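Local coordinates for protein glutathione S-transferase enzyme with thioredoxin-like domain (Bradyrhizobium sp., PDB 4MF7) that probably catalyses the conjugation of glutathione to electrophilic substrates, as a dimeric glutathione transferase with a thioredoxin-like N-terminal domain and a helical C-terminal domain, at residues I58-E62 with Y201-I206; I96-P102 with Y118-K122. One frame throughout, in Å; residues are numbered along the deposited sequence.

Interaction 1 (I58-E62 with Y201-I206)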
# COMPACT_ATOMS: atom_id res chain seq x y z
N ILE A 58 -6.78 -16.03 0.02
CA ILE A 58 -6.59 -16.45 1.42
C ILE A 58 -7.55 -15.72 2.34
O ILE A 58 -8.20 -16.33 3.19
CB ILE A 58 -5.13 -16.32 1.90
CG1 ILE A 58 -4.23 -17.28 1.11
CG2 ILE A 58 -5.03 -16.60 3.40
CD1 ILE A 58 -2.74 -17.12 1.33
N MET A 59 -7.64 -14.39 2.17
CA MET A 59 -8.57 -13.62 2.98
C MET A 59 -10.02 -14.11 2.81
O MET A 59 -10.73 -14.28 3.79
CB MET A 59 -8.46 -12.13 2.65
CG MET A 59 -9.32 -11.22 3.53
SD MET A 59 -8.86 -11.34 5.26
CE MET A 59 -9.83 -9.93 5.88
N LEU A 60 -10.44 -14.33 1.57
CA LEU A 60 -11.80 -14.85 1.32
C LEU A 60 -12.01 -16.24 1.95
O LEU A 60 -13.02 -16.48 2.60
CB LEU A 60 -12.12 -14.83 -0.17
CG LEU A 60 -12.28 -13.44 -0.77
CD1 LEU A 60 -12.08 -13.44 -2.28
CD2 LEU A 60 -13.63 -12.83 -0.37
N GLU A 61 -11.01 -17.12 1.86
CA GLU A 61 -11.12 -18.43 2.52
C GLU A 61 -11.13 -18.30 4.04
O GLU A 61 -11.93 -18.96 4.71
CB GLU A 61 -9.97 -19.34 2.08
CG GLU A 61 -10.03 -19.74 0.61
CD GLU A 61 -11.13 -20.76 0.30
OE1 GLU A 61 -11.58 -21.41 1.24
OE2 GLU A 61 -11.58 -20.85 -0.87
N GLU A 62 -10.27 -17.44 4.58
CA GLU A 62 -10.20 -17.24 6.04
C GLU A 62 -11.48 -16.72 6.66
O GLU A 62 -11.90 -17.19 7.73
CB GLU A 62 -9.05 -16.31 6.44
CG GLU A 62 -7.66 -16.92 6.26
CD GLU A 62 -7.26 -17.88 7.34
OE1 GLU A 62 -8.09 -18.28 8.19
OE2 GLU A 62 -6.08 -18.26 7.31
N TYR A 201 -3.68 -13.38 14.75
CA TYR A 201 -3.50 -13.61 13.32
C TYR A 201 -4.32 -12.59 12.56
O TYR A 201 -5.54 -12.42 12.78
CB TYR A 201 -3.92 -15.04 12.96
CG TYR A 201 -3.89 -15.43 11.51
CD1 TYR A 201 -2.74 -15.88 10.94
CD2 TYR A 201 -5.06 -15.45 10.74
CE1 TYR A 201 -2.70 -16.31 9.62
CE2 TYR A 201 -5.04 -15.86 9.43
CZ TYR A 201 -3.85 -16.30 8.87
OH TYR A 201 -3.81 -16.75 7.58
N THR A 202 -3.65 -11.88 11.64
CA THR A 202 -4.26 -10.73 11.01
C THR A 202 -4.03 -10.67 9.51
O THR A 202 -3.31 -11.49 8.95
CB THR A 202 -3.73 -9.38 11.60
OG1 THR A 202 -2.35 -9.22 11.28
CG2 THR A 202 -3.96 -9.27 13.14
N ILE A 203 -4.65 -9.68 8.88
CA ILE A 203 -4.35 -9.35 7.49
C ILE A 203 -2.85 -9.13 7.21
O ILE A 203 -2.41 -9.29 6.06
CB ILE A 203 -5.22 -8.21 6.92
CG1 ILE A 203 -5.04 -6.86 7.68
CG2 ILE A 203 -6.66 -8.61 6.83
CD1 ILE A 203 -5.82 -5.72 7.05
N ALA A 204 -2.05 -8.79 8.22
CA ALA A 204 -0.57 -8.71 8.06
C ALA A 204 0.06 -10.05 7.65
O ALA A 204 0.87 -10.10 6.75
CB ALA A 204 0.11 -8.17 9.30
N ASP A 205 -0.31 -11.14 8.34
CA ASP A 205 0.15 -12.49 7.99
C ASP A 205 -0.43 -12.94 6.63
O ASP A 205 0.30 -13.49 5.78
CB ASP A 205 -0.23 -13.48 9.08
CG ASP A 205 0.17 -12.97 10.46
OD1 ASP A 205 1.38 -13.03 10.80
OD2 ASP A 205 -0.75 -12.50 11.15
N ILE A 206 -1.71 -12.64 6.42
CA ILE A 206 -2.40 -12.99 5.19
C ILE A 206 -1.73 -12.29 4.01
O ILE A 206 -1.65 -12.85 2.93
CB ILE A 206 -3.92 -12.70 5.30
CG1 ILE A 206 -4.55 -13.59 6.38
CG2 ILE A 206 -4.65 -12.80 3.97
CD1 ILE A 206 -5.95 -13.16 6.76

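Interaction 2 (I96-P102 with Y118-K122)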
# COMPACT_ATOMS: atom_id res chain seq x y z
N ILE A 96 -11.81 -7.37 -7.08
CA ILE A 96 -13.10 -7.96 -6.70
C ILE A 96 -14.28 -7.06 -7.08
O ILE A 96 -14.13 -5.84 -7.30
CB ILE A 96 -13.18 -8.29 -5.20
CG1 ILE A 96 -13.16 -7.01 -4.35
CG2 ILE A 96 -12.12 -9.28 -4.76
CD1 ILE A 96 -13.60 -7.16 -2.92
N ILE A 97 -15.45 -7.69 -7.18
CA ILE A 97 -16.72 -6.97 -7.08
C ILE A 97 -17.51 -7.64 -5.98
O ILE A 97 -17.80 -8.84 -6.05
CB ILE A 97 -17.56 -6.97 -8.39
CG1 ILE A 97 -16.80 -6.31 -9.54
CG2 ILE A 97 -18.91 -6.29 -8.13
CD1 ILE A 97 -17.37 -6.62 -10.92
N ASP A 98 -17.81 -6.89 -4.93
CA ASP A 98 -18.69 -7.37 -3.89
C ASP A 98 -20.11 -6.90 -4.25
O ASP A 98 -20.39 -5.70 -4.17
CB ASP A 98 -18.27 -6.82 -2.53
CG ASP A 98 -19.13 -7.33 -1.42
OD1 ASP A 98 -20.04 -8.15 -1.71
OD2 ASP A 98 -18.90 -6.93 -0.26
N PRO A 99 -21.00 -7.83 -4.66
CA PRO A 99 -22.37 -7.41 -4.98
C PRO A 99 -23.14 -6.85 -3.76
O PRO A 99 -24.11 -6.12 -3.94
CB PRO A 99 -23.03 -8.73 -5.50
CG PRO A 99 -22.30 -9.79 -4.73
CD PRO A 99 -20.86 -9.31 -4.67
N ASN A 100 -22.72 -7.22 -2.56
CA ASN A 100 -23.29 -6.79 -1.29
C ASN A 100 -22.39 -5.74 -0.59
O ASN A 100 -22.00 -5.90 0.58
CB ASN A 100 -23.50 -7.99 -0.36
CG ASN A 100 -24.26 -9.11 -1.03
OD1 ASN A 100 -25.34 -8.89 -1.56
ND2 ASN A 100 -23.70 -10.32 -1.04
N GLY A 101 -22.09 -4.68 -1.34
CA GLY A 101 -21.19 -3.65 -0.85
C GLY A 101 -21.91 -2.67 0.05
O GLY A 101 -23.10 -2.86 0.38
N PRO A 102 -21.19 -1.63 0.48
CA PRO A 102 -21.79 -0.62 1.36
C PRO A 102 -23.06 -0.06 0.76
O PRO A 102 -23.11 0.19 -0.46
CB PRO A 102 -20.70 0.45 1.43
CG PRO A 102 -19.44 -0.33 1.32
CD PRO A 102 -19.74 -1.38 0.29
N TYR A 118 -10.89 -3.71 3.34
CA TYR A 118 -12.33 -3.76 3.06
C TYR A 118 -12.97 -5.04 3.60
O TYR A 118 -14.00 -4.99 4.32
CB TYR A 118 -12.61 -3.64 1.57
CG TYR A 118 -14.06 -3.90 1.23
CD1 TYR A 118 -15.03 -2.97 1.53
CD2 TYR A 118 -14.46 -5.12 0.68
CE1 TYR A 118 -16.36 -3.21 1.27
CE2 TYR A 118 -15.80 -5.37 0.40
CZ TYR A 118 -16.74 -4.42 0.72
OH TYR A 118 -18.07 -4.63 0.46
N LEU A 119 -12.36 -6.18 3.28
CA LEU A 119 -12.85 -7.47 3.77
C LEU A 119 -12.74 -7.65 5.30
O LEU A 119 -13.61 -8.23 5.90
CB LEU A 119 -12.19 -8.63 3.02
CG LEU A 119 -12.45 -8.72 1.52
CD1 LEU A 119 -11.63 -9.84 0.92
CD2 LEU A 119 -13.93 -8.88 1.14
N ALA A 120 -11.69 -7.11 5.93
CA ALA A 120 -11.55 -7.13 7.36
C ALA A 120 -12.68 -6.36 8.03
O ALA A 120 -13.25 -6.80 9.02
CB ALA A 120 -10.20 -6.56 7.81
N GLU A 121 -13.01 -5.21 7.47
CA GLU A 121 -14.10 -4.37 8.02
C GLU A 121 -15.46 -4.99 7.76
O GLU A 121 -16.33 -4.97 8.63
CB GLU A 121 -14.10 -2.98 7.41
CG GLU A 121 -12.81 -2.24 7.60
CD GLU A 121 -12.76 -1.44 8.86
OE1 GLU A 121 -12.19 -1.97 9.84
OE2 GLU A 121 -13.28 -0.30 8.83
N LYS A 122 -15.66 -5.53 6.56
CA LYS A 122 -16.93 -6.18 6.21
C LYS A 122 -17.25 -7.30 7.19
O LYS A 122 -18.41 -7.49 7.59
CB LYS A 122 -16.88 -6.72 4.79
CG LYS A 122 -18.07 -7.55 4.34
CD LYS A 122 -17.92 -8.00 2.90
CE LYS A 122 -19.10 -8.85 2.43
NZ LYS A 122 -20.28 -8.02 2.09
O HOH W 1 -20.96 -10.40 -0.38

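Interaction 1 (I58-E62 with Y201-I206)
Met59 reaches from helix 53-63 to the start of helix 203-215, touching two isoleucines along its length. Its CB lies 4.1 Å from Ile206 CG2. CG stands anti to the backbone N (chi1 -175°) and the chain then bends at chi2, which brings SD to 3.7 Å from Ile206 CD1 and near Ile203 CG2 as well, the Met59 and Ile206 side chains meeting at about a right angle. The terminal methyl CE ends 3.6 Å from CG2 of Ile203. Ile58 CG2 lies alongside Ile206 CG2 at 3.9 Å, the two side chains running in opposite directions. Here the thioredoxin-like domain, through helix 53-63, meets the all-helical domain of the glutathione transferase fold. The receiving helix opens with a capping box: Thr202 OG1 accepts from Ala204 N, while Thr202 N gives a nearly straight bond (171°) to Asp205 OD2, with the N-H meeting OD2 nearly in line with its C-O bond. At the polar border, Tyr201 OH makes a weak hydrogen bond of 2.7 Å to Glu62 OE2, the carboxylate and ring planes 54° apart. The stronger partner of Glu62 is Arg243, which forms a salt bridge with OE1 and also a cation-pi contact with the Tyr201 ring.

Interaction 2 (I96-P102 with Y118-K122)
Asp98 OD2 is gripped by two donors from helix 112-123, Tyr118 OH at 2.5 Å and Lys122 NZ at 2.9 Å. The lysine, in a salt bridge, takes the syn lone pair, on the side of the other carboxylate oxygen. The hydroxyl arrives on the anti side, 26° out of the carboxylate plane, so the donors do not compete for one position. Seen from the tyrosine, OD2 lies at the ring edge and in its plane, with the carboxylate turned 69° from the ring. Lys122 runs extended as far as CE and turns only at the last torsion, which swings NZ onto the acid and to 3.1 Å from Asn100 O.

The next shell fixes the carboxylate. OD1 accepts from Asn100 N, which comes from well above the carboxylate plane, closing an Asx turn where the chain leaves the strand. A water donates to OD1 and accepts from Asn100 ND2, which also hydrogen-bonds Asp41 O. With an alanine here in place of Asp98, the Lys122 ammonium and the Tyr118 hydroxyl would probably lose their shared acceptor and the turn its side-chain bond. Apolar atoms flank the tyrosine: Pro102 CD sits at the ring edge, 4.0 Å from CE1, and Ile96 CD1 approaches CD2 obliquely at 4.2 Å.

Strand 95-98 lies between strands 43-47 and 107-110 in the mixed sheet of the thioredoxin-like domain; over the short segments 96-98 and 118-122 the strand and helix axes lie 23° from parallel and 12.2 Å apart at closest approach. Helix 53-63 packs on Ile96 and Leu119, while Trp135 of the second subunit meets the Tyr118 ring edge-to-face.

How the interactions relate
Both interactions are largely buried, but the centre of interaction 1 is about 8 Å from the centre of the chain, that of interaction 2 about 15 Å. The first joins the two domains mainly through apolar side chains, with its polar pair at the border; the second ties helix to sheet within the N-terminal domain through a salt bridge and a tyrosine hydroxyl sharing one carboxylate oxygen, the tyrosine ring also meeting the second subunit. They touch directly: Met59 CE lies 3.4 Å from Ala120 N, and Leu60 CD2 is 3.8 Å from Leu119 CD1. Helix 112-123 thus packs on helix 53-63 while its Tyr118 and Lys122 engage 96-102. In sequence, interaction 2 is nested inside the loop that interaction 1 closes.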